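Local coordinates for DNA polymerase sliding clamp 2 (Sulfolobus tokodaii, PDB 3AIZ), which forms part of a ring-shaped sliding clamp that encircles DNA and tethers the polymerase catalytic subunit and other proteins to it during replication, at residues 10-15 / 77-82. Residues are numbered along the deposited sequence; the frame is centred on the assembly and turned at random.
Sequences KDFYSL and KILGKA
Tyr-13 and Leu-79 bring helix 9-16 and the C-terminal part of helix 72-80 together, their CA atoms 5.9 Å apart, the nearest such pair between 10-15 and 77-82. Each side chain leaves its backbone toward the other segment, and CB of Tyr-13 comes within 3.9 Å of CB of Leu-79, so the two side chains meet at their roots. From there they slant across one another, the leucine methyl going to Phe-12 and the tyrosine ring toward Gly-80. In Leu-79, chi1 of -66° sets CG opposite the carbonyl carbon and carries the CD1 methyl to Phe-12, where it lies 3.5 Å from CD2, approaching the ring at a slant. The same methyl reaches back to the Tyr-13 backbone, 3.8 Å from its N, and thus spans two successive residues of the helix. Tyr-13 turns its ring another way: with chi1 at 176°, CG stands trans to N, and CD2 passes 4.0 Å from Leu-79 CB and 4.4 Å from the backbone N of Gly-80. Phe-12 and Leu-79 are buried, while the Tyr-13 and Gly-80 side is more open. The buried flank continues onto the strands beneath: Phe-12 touches Leu-91 of strand 88-93 and meets the ring of Phe-50, while Leu-79 rests on Val-89 of the same strand 88-93 and on Val-102 of strand 97-104. The helices are the pair of the N-terminal clamp domain; in PCNA rings such helices line the central channel through which DNA passes. Across the 219 Å² buried between the segments, neither hydrogen bonds nor salt bridges join them, so the pairing rests on apolar packing, with one leucine set against two neighbouring aromatic residues.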
# COMPACT_ATOMS: atom_id res chain seq x y z
N LYS A 10 -18.53 18.73 -6.91
CA LYS A 10 -17.71 17.96 -7.84
C LYS A 10 -17.57 18.66 -9.18
O LYS A 10 -16.47 18.86 -9.68
CB LYS A 10 -18.29 16.56 -8.03
CG LYS A 10 -17.34 15.58 -8.70
CD LYS A 10 -18.01 14.25 -8.99
CE LYS A 10 -19.00 14.37 -10.14
NZ LYS A 10 -18.33 14.74 -11.41
N ASP A 11 -18.71 19.04 -9.77
CA ASP A 11 -18.71 19.72 -11.06
C ASP A 11 -17.93 21.04 -11.01
O ASP A 11 -17.18 21.36 -11.93
CB ASP A 11 -20.14 19.96 -11.54
CG ASP A 11 -20.83 18.67 -11.96
OD1 ASP A 11 -20.12 17.68 -12.23
OD2 ASP A 11 -22.08 18.65 -12.02
N PHE A 12 -18.12 21.79 -9.93
CA PHE A 12 -17.39 23.03 -9.71
C PHE A 12 -15.89 22.78 -9.77
O PHE A 12 -15.14 23.54 -10.39
CB PHE A 12 -17.76 23.63 -8.35
CG PHE A 12 -17.51 25.11 -8.24
CD1 PHE A 12 -18.51 25.96 -7.80
CD2 PHE A 12 -16.28 25.64 -8.57
CE1 PHE A 12 -18.29 27.32 -7.69
CE2 PHE A 12 -16.05 27.00 -8.47
CZ PHE A 12 -17.05 27.84 -8.03
N TYR A 13 -15.45 21.69 -9.14
CA TYR A 13 -14.03 21.34 -9.11
C TYR A 13 -13.51 20.94 -10.48
O TYR A 13 -12.38 21.27 -10.85
CB TYR A 13 -13.78 20.21 -8.10
CG TYR A 13 -12.35 19.72 -8.06
CD1 TYR A 13 -11.97 18.59 -8.78
CD2 TYR A 13 -11.38 20.38 -7.32
CE1 TYR A 13 -10.67 18.13 -8.75
CE2 TYR A 13 -10.08 19.93 -7.29
CZ TYR A 13 -9.72 18.81 -8.00
OH TYR A 13 -8.42 18.36 -7.97
N SER A 14 -14.32 20.21 -11.24
CA SER A 14 -13.93 19.79 -12.59
C SER A 14 -13.69 21.01 -13.47
O SER A 14 -12.73 21.04 -14.25
CB SER A 14 -15.00 18.89 -13.21
OG SER A 14 -14.96 17.59 -12.65
N LEU A 15 -14.56 22.00 -13.36
CA LEU A 15 -14.43 23.23 -14.12
C LEU A 15 -13.10 23.92 -13.82
O LEU A 15 -12.33 24.23 -14.73
CB LEU A 15 -15.59 24.17 -13.82
CG LEU A 15 -16.97 23.58 -14.12
CD1 LEU A 15 -18.09 24.48 -13.62
CD2 LEU A 15 -17.13 23.30 -15.61
N LYS A 77 -8.70 22.99 -3.02
CA LYS A 77 -8.53 22.18 -1.82
C LYS A 77 -9.87 21.91 -1.14
O LYS A 77 -10.16 20.77 -0.77
CB LYS A 77 -7.57 22.86 -0.84
CG LYS A 77 -6.16 23.03 -1.37
CD LYS A 77 -5.25 23.70 -0.34
CE LYS A 77 -3.84 23.87 -0.87
NZ LYS A 77 -2.93 24.50 0.13
N ILE A 78 -10.67 22.95 -0.97
CA ILE A 78 -11.96 22.84 -0.29
C ILE A 78 -12.96 21.99 -1.08
O ILE A 78 -13.74 21.24 -0.49
CB ILE A 78 -12.57 24.23 -0.00
CG1 ILE A 78 -13.94 24.09 0.65
CG2 ILE A 78 -12.66 25.05 -1.28
CD1 ILE A 78 -13.92 23.39 1.99
N LEU A 79 -12.94 22.11 -2.40
CA LEU A 79 -13.86 21.37 -3.25
C LEU A 79 -13.52 19.88 -3.30
O LEU A 79 -14.39 19.04 -3.55
CB LEU A 79 -13.89 21.95 -4.66
CG LEU A 79 -14.46 23.37 -4.77
CD1 LEU A 79 -14.41 23.86 -6.21
CD2 LEU A 79 -15.88 23.42 -4.23
N GLY A 80 -12.25 19.56 -3.05
CA GLY A 80 -11.81 18.17 -3.01
C GLY A 80 -12.28 17.47 -1.75
O GLY A 80 -12.34 16.24 -1.70
N LYS A 81 -12.60 18.26 -0.72
CA LYS A 81 -13.08 17.72 0.54
C LYS A 81 -14.52 17.23 0.44
O LYS A 81 -15.15 16.87 1.44
CB LYS A 81 -12.98 18.77 1.65
CG LYS A 81 -11.56 19.24 1.93
CD LYS A 81 -11.53 20.24 3.08
CE LYS A 81 -10.12 20.75 3.32
NZ LYS A 81 -9.17 19.65 3.63
N ALA A 82 -15.05 17.21 -0.78
CA ALA A 82 -16.42 16.75 -1.02
C ALA A 82 -16.56 15.27 -0.69
O ALA A 82 -16.14 14.41 -1.46
CB ALA A 82 -16.82 17.02 -2.46